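Local coordinates for protein diaminopimelate decarboxylase (Aquifex aeolicus, PDB 2P3E) that probably catalyses the pyridoxal phosphate-dependent decarboxylation of meso-diaminopimelate to L-lysine, the last step of lysine biosynthesis, as a homodimer, at residues G80-V86 / R103-A107; I153-P157 / F176-I180; H202-Q208 / E279-S283; K248-E252 / A324-I328. The contacts are given in a common frame with arbitrary orientation. Residue numbers count along the deposited sequence, not the author numbering.

Contact 1: G80-V86 / R103-A107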
# COMPACT_ATOMS: atom_id res chain seq x y z
N GLY B 80 21.13 21.55 6.15
CA GLY B 80 20.84 21.92 7.53
C GLY B 80 19.42 21.55 7.94
O GLY B 80 18.92 22.04 8.95
N ALA B 81 18.76 20.69 7.17
CA ALA B 81 17.41 20.24 7.53
C ALA B 81 17.45 19.41 8.78
O ALA B 81 18.40 18.67 9.00
CB ALA B 81 16.77 19.44 6.39
N GLY B 82 16.42 19.55 9.60
CA GLY B 82 16.14 18.59 10.64
C GLY B 82 15.26 17.48 10.08
O GLY B 82 15.02 17.40 8.86
N ALA B 83 14.81 16.61 10.96
CA ALA B 83 13.90 15.53 10.58
C ALA B 83 12.75 15.42 11.57
O ALA B 83 12.94 15.35 12.80
CB ALA B 83 14.65 14.19 10.43
N ASP B 84 11.54 15.46 11.03
CA ASP B 84 10.32 15.15 11.76
C ASP B 84 10.03 13.68 11.47
O ASP B 84 9.73 13.31 10.33
CB ASP B 84 9.19 16.09 11.29
CG ASP B 84 7.77 15.57 11.58
OD1 ASP B 84 7.53 14.97 12.63
OD2 ASP B 84 6.89 15.75 10.72
N ILE B 85 10.15 12.86 12.51
CA ILE B 85 10.02 11.42 12.37
C ILE B 85 8.80 10.89 13.10
O ILE B 85 8.32 11.52 14.04
CB ILE B 85 11.31 10.68 12.86
CG1 ILE B 85 11.51 10.87 14.38
CG2 ILE B 85 12.53 11.15 12.03
CD1 ILE B 85 12.52 9.91 15.05
N VAL B 86 8.28 9.73 12.65
CA VAL B 86 7.13 9.07 13.28
C VAL B 86 7.38 7.58 13.58
O VAL B 86 6.45 6.85 13.91
CB VAL B 86 5.80 9.25 12.43
CG1 VAL B 86 5.48 10.74 12.23
CG2 VAL B 86 5.94 8.58 11.07
N ARG B 103 18.47 17.89 15.90
CA ARG B 103 17.52 18.46 14.93
C ARG B 103 16.37 17.47 14.61
O ARG B 103 15.67 17.63 13.62
CB ARG B 103 18.23 18.87 13.65
CG ARG B 103 19.40 19.88 13.84
CD ARG B 103 19.72 20.66 12.56
NE ARG B 103 19.89 19.80 11.38
CZ ARG B 103 21.04 19.58 10.73
NH1 ARG B 103 22.18 20.16 11.13
NH2 ARG B 103 21.05 18.78 9.65
N ILE B 104 16.17 16.48 15.47
CA ILE B 104 15.14 15.46 15.24
C ILE B 104 13.99 15.59 16.25
O ILE B 104 14.23 15.65 17.47
CB ILE B 104 15.74 14.03 15.28
CG1 ILE B 104 16.80 13.89 14.17
CG2 ILE B 104 14.63 12.93 15.24
CD1 ILE B 104 17.46 12.51 14.11
N VAL B 105 12.76 15.64 15.73
CA VAL B 105 11.56 15.64 16.56
C VAL B 105 10.69 14.41 16.21
O VAL B 105 10.62 14.00 15.05
CB VAL B 105 10.74 16.96 16.43
CG1 VAL B 105 11.57 18.17 16.93
CG2 VAL B 105 10.27 17.20 14.98
N TYR B 106 10.03 13.84 17.21
CA TYR B 106 9.37 12.55 17.04
C TYR B 106 7.89 12.69 17.34
O TYR B 106 7.51 12.90 18.50
CB TYR B 106 10.04 11.51 17.95
CG TYR B 106 9.68 10.01 17.75
CD1 TYR B 106 10.46 9.02 18.36
CD2 TYR B 106 8.61 9.60 16.97
CE1 TYR B 106 10.16 7.66 18.20
CE2 TYR B 106 8.30 8.24 16.81
CZ TYR B 106 9.08 7.27 17.43
OH TYR B 106 8.80 5.91 17.29
N ALA B 107 7.05 12.58 16.31
CA ALA B 107 5.60 12.70 16.46
C ALA B 107 4.87 11.36 16.30
O ALA B 107 5.48 10.32 16.12
CB ALA B 107 5.04 13.71 15.51

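Contact 2: I153-P157 / F176-I180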
# COMPACT_ATOMS: atom_id res chain seq x y z
N ILE B 153 3.62 18.78 24.20
CA ILE B 153 2.30 18.17 24.02
C ILE B 153 1.77 18.57 22.64
O ILE B 153 1.84 19.75 22.26
CB ILE B 153 1.29 18.59 25.14
CG1 ILE B 153 1.79 18.19 26.54
CG2 ILE B 153 -0.12 18.00 24.88
CD1 ILE B 153 2.07 16.73 26.70
N ARG B 154 1.25 17.58 21.90
CA ARG B 154 0.56 17.90 20.66
C ARG B 154 -0.84 18.43 20.96
O ARG B 154 -1.68 17.70 21.50
CB ARG B 154 0.44 16.70 19.72
CG ARG B 154 -0.15 17.19 18.38
CD ARG B 154 -0.48 16.08 17.46
NE ARG B 154 -1.12 16.54 16.21
CZ ARG B 154 -1.09 15.85 15.08
NH1 ARG B 154 -0.45 14.68 15.03
NH2 ARG B 154 -1.68 16.32 13.99
N VAL B 155 -1.07 19.68 20.59
CA VAL B 155 -2.35 20.34 20.86
C VAL B 155 -3.14 20.54 19.57
O VAL B 155 -2.54 20.80 18.51
CB VAL B 155 -2.17 21.69 21.65
CG1 VAL B 155 -1.32 21.46 22.92
CG2 VAL B 155 -1.54 22.77 20.81
N ASN B 156 -4.46 20.37 19.67
CA ASN B 156 -5.40 20.62 18.58
C ASN B 156 -6.08 21.97 18.82
O ASN B 156 -6.97 22.07 19.66
CB ASN B 156 -6.48 19.53 18.54
CG ASN B 156 -5.92 18.15 18.31
OD1 ASN B 156 -4.80 17.99 17.78
ND2 ASN B 156 -6.68 17.13 18.69
N PRO B 157 -5.64 23.01 18.10
CA PRO B 157 -6.28 24.32 18.28
C PRO B 157 -7.72 24.32 17.74
O PRO B 157 -7.98 23.64 16.72
CB PRO B 157 -5.41 25.26 17.45
CG PRO B 157 -4.14 24.49 17.13
CD PRO B 157 -4.57 23.05 17.08
N PHE B 176 -5.26 11.86 16.86
CA PHE B 176 -4.14 12.74 17.19
C PHE B 176 -4.48 13.93 18.11
O PHE B 176 -5.57 14.51 18.04
CB PHE B 176 -3.49 13.28 15.91
CG PHE B 176 -2.96 12.21 14.99
CD1 PHE B 176 -1.82 11.49 15.32
CD2 PHE B 176 -3.59 11.96 13.78
CE1 PHE B 176 -1.32 10.51 14.47
CE2 PHE B 176 -3.10 10.98 12.92
CZ PHE B 176 -1.95 10.26 13.26
N GLY B 177 -3.50 14.28 18.95
CA GLY B 177 -3.53 15.52 19.73
C GLY B 177 -4.48 15.50 20.92
O GLY B 177 -5.15 14.50 21.20
N VAL B 178 -4.50 16.62 21.63
CA VAL B 178 -5.46 16.84 22.69
C VAL B 178 -6.02 18.24 22.47
O VAL B 178 -5.31 19.15 22.06
CB VAL B 178 -4.83 16.66 24.12
CG1 VAL B 178 -3.74 17.70 24.41
CG2 VAL B 178 -5.89 16.71 25.21
N ASP B 179 -7.32 18.38 22.73
CA ASP B 179 -7.97 19.68 22.75
C ASP B 179 -7.08 20.66 23.49
O ASP B 179 -6.68 20.41 24.63
CB ASP B 179 -9.33 19.58 23.46
CG ASP B 179 -10.18 20.83 23.32
OD1 ASP B 179 -9.68 21.89 22.87
OD2 ASP B 179 -11.38 20.75 23.66
N ILE B 180 -6.77 21.76 22.82
CA ILE B 180 -5.86 22.75 23.38
C ILE B 180 -6.43 23.28 24.69
O ILE B 180 -5.70 23.70 25.56
CB ILE B 180 -5.54 23.91 22.39
CG1 ILE B 180 -4.32 24.69 22.91
CG2 ILE B 180 -6.76 24.83 22.18
CD1 ILE B 180 -3.69 25.61 21.90

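Contact 3: H202-Q208 / E279-S283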
# COMPACT_ATOMS: atom_id res chain seq x y z
N HIS B 202 3.41 21.65 20.51
CA HIS B 202 3.33 21.21 19.11
C HIS B 202 1.90 21.33 18.60
O HIS B 202 0.94 21.00 19.31
CB HIS B 202 3.82 19.76 18.97
CG HIS B 202 3.69 19.20 17.58
ND1 HIS B 202 3.02 18.08 17.20
CD2 HIS B 202 4.26 19.70 16.43
CE1 HIS B 202 3.17 17.91 15.86
NE2 HIS B 202 3.93 18.90 15.40
N CYS B 203 1.75 21.80 17.37
CA CYS B 203 0.50 21.63 16.65
C CYS B 203 0.76 21.22 15.20
O CYS B 203 1.74 21.64 14.60
CB CYS B 203 -0.38 22.88 16.72
SG CYS B 203 0.26 24.31 15.82
N HIS B 204 -0.08 20.36 14.67
CA HIS B 204 -0.04 20.05 13.24
C HIS B 204 -1.48 20.02 12.78
O HIS B 204 -2.20 19.06 13.06
CB HIS B 204 0.67 18.72 12.96
CG HIS B 204 0.67 18.33 11.51
ND1 HIS B 204 1.45 18.98 10.57
CD2 HIS B 204 -0.01 17.38 10.84
CE1 HIS B 204 1.25 18.43 9.39
NE2 HIS B 204 0.37 17.46 9.52
N ILE B 205 -1.88 21.07 12.08
CA ILE B 205 -3.30 21.34 11.84
C ILE B 205 -3.96 20.62 10.67
O ILE B 205 -5.18 20.57 10.59
CB ILE B 205 -3.58 22.85 11.70
CG1 ILE B 205 -2.90 23.43 10.45
CG2 ILE B 205 -3.15 23.58 13.00
CD1 ILE B 205 -3.54 24.75 9.99
N GLY B 206 -3.16 20.05 9.77
CA GLY B 206 -3.73 19.35 8.63
C GLY B 206 -2.71 19.21 7.52
O GLY B 206 -1.51 19.45 7.73
N SER B 207 -3.18 18.82 6.35
CA SER B 207 -2.29 18.58 5.23
C SER B 207 -2.92 19.07 3.92
O SER B 207 -4.15 19.14 3.79
CB SER B 207 -1.93 17.10 5.15
OG SER B 207 -0.78 16.93 4.33
N GLN B 208 -2.06 19.39 2.95
CA GLN B 208 -2.51 19.86 1.64
C GLN B 208 -3.40 21.10 1.80
O GLN B 208 -4.51 21.16 1.28
CB GLN B 208 -3.17 18.71 0.83
CG GLN B 208 -3.60 19.06 -0.63
CD GLN B 208 -2.52 19.77 -1.45
OE1 GLN B 208 -1.32 19.64 -1.18
NE2 GLN B 208 -2.95 20.51 -2.47
N GLU B 279 7.61 21.68 10.00
CA GLU B 279 7.76 20.28 9.57
C GLU B 279 7.28 19.98 8.13
O GLU B 279 6.45 19.10 7.93
CB GLU B 279 7.02 19.37 10.55
CG GLU B 279 7.42 19.58 12.01
CD GLU B 279 6.56 18.80 12.98
OE1 GLU B 279 5.34 18.65 12.74
OE2 GLU B 279 7.12 18.35 14.00
N PRO B 280 7.84 20.68 7.12
CA PRO B 280 7.27 20.46 5.78
C PRO B 280 7.68 19.09 5.21
O PRO B 280 8.83 18.67 5.36
CB PRO B 280 7.91 21.57 4.95
CG PRO B 280 9.21 21.84 5.62
CD PRO B 280 8.95 21.65 7.09
N GLY B 281 6.73 18.41 4.56
CA GLY B 281 7.04 17.18 3.81
C GLY B 281 6.67 17.35 2.34
O GLY B 281 7.54 17.53 1.48
N ARG B 282 5.37 17.30 2.08
CA ARG B 282 4.80 17.44 0.73
C ARG B 282 5.29 18.70 -0.02
O ARG B 282 5.55 18.63 -1.23
CB ARG B 282 3.27 17.49 0.81
CG ARG B 282 2.54 17.22 -0.50
CD ARG B 282 1.05 17.58 -0.39
NE ARG B 282 0.40 16.97 0.78
CZ ARG B 282 -0.23 15.79 0.78
NH1 ARG B 282 -0.30 15.04 -0.32
NH2 ARG B 282 -0.77 15.34 1.91
N SER B 283 5.36 19.84 0.67
CA SER B 283 5.76 21.10 0.01
C SER B 283 7.23 21.14 -0.43
O SER B 283 7.62 22.01 -1.22
CB SER B 283 5.42 22.36 0.85
OG SER B 283 5.98 22.28 2.15
O HOH W 1 0.58 19.33 2.54

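Contact 4: K248-E252 / A324-I328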
# COMPACT_ATOMS: atom_id res chain seq x y z
N LYS B 248 0.62 22.41 -5.65
CA LYS B 248 -0.19 22.40 -6.85
C LYS B 248 -0.35 20.96 -7.33
O LYS B 248 0.62 20.30 -7.69
CB LYS B 248 0.44 23.28 -7.93
CG LYS B 248 -0.42 23.43 -9.22
CD LYS B 248 0.42 23.97 -10.38
CE LYS B 248 -0.46 24.33 -11.58
NZ LYS B 248 -1.28 25.55 -11.29
N TYR B 249 -1.59 20.47 -7.31
CA TYR B 249 -1.91 19.20 -7.96
C TYR B 249 -2.71 19.41 -9.25
O TYR B 249 -2.40 18.83 -10.28
CB TYR B 249 -2.71 18.29 -7.01
CG TYR B 249 -1.87 17.58 -5.96
CD1 TYR B 249 -1.03 16.51 -6.31
CD2 TYR B 249 -1.97 17.94 -4.62
CE1 TYR B 249 -0.26 15.83 -5.33
CE2 TYR B 249 -1.22 17.27 -3.63
CZ TYR B 249 -0.36 16.23 -4.00
OH TYR B 249 0.40 15.57 -3.05
N LYS B 250 -3.77 20.22 -9.15
CA LYS B 250 -4.65 20.50 -10.28
C LYS B 250 -4.17 21.74 -11.05
O LYS B 250 -3.55 22.64 -10.45
CB LYS B 250 -6.09 20.67 -9.79
CG LYS B 250 -6.69 19.41 -9.24
CD LYS B 250 -7.91 19.71 -8.41
CE LYS B 250 -8.66 18.46 -8.11
NZ LYS B 250 -9.91 18.78 -7.37
N PRO B 251 -4.42 21.78 -12.37
CA PRO B 251 -3.96 22.92 -13.18
C PRO B 251 -4.40 24.27 -12.60
O PRO B 251 -3.64 25.24 -12.68
CB PRO B 251 -4.63 22.68 -14.54
CG PRO B 251 -4.78 21.20 -14.60
CD PRO B 251 -5.15 20.80 -13.19
N GLU B 252 -5.59 24.29 -11.99
CA GLU B 252 -6.18 25.50 -11.40
C GLU B 252 -5.73 25.81 -9.96
O GLU B 252 -6.04 26.89 -9.46
CB GLU B 252 -7.72 25.45 -11.46
CG GLU B 252 -8.37 24.40 -10.53
CD GLU B 252 -8.53 23.00 -11.18
OE1 GLU B 252 -7.83 22.69 -12.16
OE2 GLU B 252 -9.37 22.22 -10.69
N ALA B 324 -7.45 10.99 -5.86
CA ALA B 324 -6.57 12.13 -5.97
C ALA B 324 -6.27 12.44 -7.42
O ALA B 324 -6.15 11.53 -8.25
CB ALA B 324 -5.25 11.86 -5.20
N TYR B 325 -6.17 13.74 -7.71
CA TYR B 325 -5.77 14.22 -9.01
C TYR B 325 -4.24 14.35 -9.09
O TYR B 325 -3.60 15.08 -8.30
CB TYR B 325 -6.43 15.60 -9.31
CG TYR B 325 -6.13 16.12 -10.70
CD1 TYR B 325 -7.08 16.06 -11.72
CD2 TYR B 325 -4.87 16.65 -11.01
CE1 TYR B 325 -6.78 16.50 -13.00
CE2 TYR B 325 -4.58 17.12 -12.28
CZ TYR B 325 -5.54 17.04 -13.27
OH TYR B 325 -5.23 17.49 -14.52
N HIS B 326 -3.66 13.63 -10.05
CA HIS B 326 -2.30 13.87 -10.51
C HIS B 326 -2.36 14.22 -12.01
O HIS B 326 -3.00 13.51 -12.78
CB HIS B 326 -1.43 12.62 -10.32
CG HIS B 326 -1.06 12.36 -8.89
ND1 HIS B 326 0.17 12.68 -8.37
CD2 HIS B 326 -1.78 11.82 -7.87
CE1 HIS B 326 0.20 12.36 -7.08
NE2 HIS B 326 -0.97 11.84 -6.76
N HIS B 327 -1.70 15.31 -12.38
CA HIS B 327 -1.61 15.71 -13.78
C HIS B 327 -0.76 14.70 -14.54
O HIS B 327 0.30 14.27 -14.07
CB HIS B 327 -1.04 17.13 -13.89
CG HIS B 327 -1.35 17.81 -15.19
ND1 HIS B 327 -2.63 18.02 -15.64
CD2 HIS B 327 -0.53 18.34 -16.14
CE1 HIS B 327 -2.60 18.64 -16.81
NE2 HIS B 327 -1.33 18.86 -17.13
N ILE B 328 -1.27 14.28 -15.71
CA ILE B 328 -0.58 13.28 -16.54
C ILE B 328 -0.39 13.85 -17.96
O ILE B 328 -1.36 14.27 -18.60
CB ILE B 328 -1.33 11.92 -16.60
CG1 ILE B 328 -1.53 11.37 -15.16
CG2 ILE B 328 -0.57 10.92 -17.47
CD1 ILE B 328 -2.26 10.04 -15.08
O HOH W 2 -0.55 16.89 -10.36

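Contact 1: G80-V86 / R103-A107
Strands 82-85 and 104-106 run side by side in the same direction, their axes 4.8 Å apart at closest approach and only 11° from parallel. The backbone ladder alternates: A83 N donates to R103 O (3.0 Å), V105 N to A83 O (2.9 Å), I85 N to V105 O (2.8 Å) and A107 N to I85 O (2.8 Å). G80 ends the preceding helix in a Schellman motif, at angles that would jam a CB against the preceding carbonyl O; a CB on G82, for its part, would clash with R103 O. With helix 88-96 between them, the strands form a beta-alpha-beta unit of the TIM-like barrel that binds the cofactor in this family. A83, I104, I85 and Y106 point to the helical side: A83 and I104 touch A94, and I85 CD1 lies 4.2 Å from the Y106 ring centroid, a CH-pi contact over its face. The Y106 hydroxyl bonds to the carbonyl of G110. D84 and V105 face the barrel interior, where both touch E279, a predicted cofactor-binding residue. At the N-terminal end of the pair, R103 NH2 donates to A81 O (2.7 Å). R103 NE adds a weak bond to A81 O (3.0 Å).

Contact 2: I153-P157 / F176-I180
I153 opens the contact by laying its CG2 3.7 Å from V178 CG1, an apolar touch at the start of a very short parallel pairing. At R154 the backbone takes over: R154 O accepts from V178 N at 3.0 Å. The extended R154 side chain passes F176, with NH1 3.5 Å from F176 CB, which lies over one face of the guanidinium. Its charge is met elsewhere, by a salt bridge to E130 and a hydrogen bond to the carbonyl of H204. V155 is bridged to V178, and V155 CG2 meets I180 CD1 at 3.7 Å. N156 N donates to V178 O (2.8 Å), N156 O accepts from I180 N (3.2 Å), and N156 ND2 reaches back to F176 O (2.9 Å). N156 OD1 sits 3.4 Å from G177 CA, where a CB would collide with it; glycine, with positive phi, fits this spot. P157 closes the segment with CA 4.0 Å from I180 CG2. K299 and K301 of the second subunit bond to the carbonyls of G177 and F176, and F176 packs on its E349, a presumed substrate-binding residue, so the contact also shapes the dimer interface. Strand 178-179 thus forms a short side branch on barrel strand 149-156, whose other neighbours are strands 126-129 and 196-202, with helix 183-191 packing on I153, V155 and V178 and helix 214-231 on V155, P157 and I180.

Contact 3: H202-Q208 / E279-S283
Two separate polar clasps, with little between them, hold these segments together: although they run in nearly the same direction, 13° apart end to end, their closest CA atoms, those of Q208 and R282, are still 7.8 Å apart. The contact illustrates how a presumed active-site cleft can be spanned by side chains and one water, with no direct backbone pairing. At one end H202 NE2 donates to E279 OE1 at 3.0 Å, in the plane of the imidazole, a His-carboxylate pair. H204 stands beside it, its ND1 4.5 Å from E279 OE1, and takes its own polar partner from the backbone N of G243. At the other end R282 NH2 donates to S207 OG at 2.9 Å and almost straight, while a water accepts from both R282 NE (2.9 Å) and Q208 N (2.7 Å). Q208 CB lies over one face of the guanidinium and Q208 OE1 comes within 3.2 Å of R282 CD; the amide NE2 bonds to the carbonyl of I247. E279, P280, G281 and R282 are inferred to bind pyridoxal phosphate, and R282 the substrate as well. The chemistry implies that E279, its other oxygen close to the D240 carboxylate, holds H202 NE2, while R282, close to the like charge of R318, is held by S207, the water and the hydroxyl of Y249.

Contact 4: K248-E252 / A324-I328
Side chains and one bridging water, rather than a shared sheet, join these two loops. Y249, with chi1 near m (-79°), swings its ring to H326, whose chi1 is also m (-73°). The result is a T-shaped pair, the edge of Y249 toward the face of H326, with ring centroids 5.5 Å apart and planes at 72°. Both polar ends are used elsewhere: the Y249 hydroxyl bonds to R282 and H326 ND1 to the carbonyl of L372. Y325 takes a t chi1 (-176°), which sends its ring across 248-252. K250, with an m chi1 that brings CG to that ring, lays this atom over its face, 4.0 Å from the centroid, in a CH-pi contact, and P251 CD rests 3.8 Å from Y325 CZ. H327 is t as well (-160°), placing its ND1 2.9 Å from Y325 OH in a hydrogen bond whose donor may be either, with P251 CG 4.0 Å from H327 ND1. Between the backbones, a water donates to Y249 O (2.7 Å) and accepts from H327 N (2.8 Å). This is an interdomain seam of the kind expected in class-II decarboxylases, where the barrel meets the C-terminal beta domain beside the presumed substrate arginines R282 and R318.

From the N terminus, contact 1 closes first, joining successive barrel strands across one helix. Contact 2 follows in series, closing a loop that includes the unmodelled residues 158-173. Contact 3 spans a longer stretch, bringing the end of strand 196-202 to the turn after strand 275-278, and contact 4 crosses it, since 248-252 lies between the segments of contact 3 and 324-328 after them. Contact 3 is the hub: E279 touches contact 1, the H202 end continues into contact 2, and R282 reaches contact 4. Together they tie several barrel strand ends around the presumed cofactor pocket, and the barrel to the beta domain.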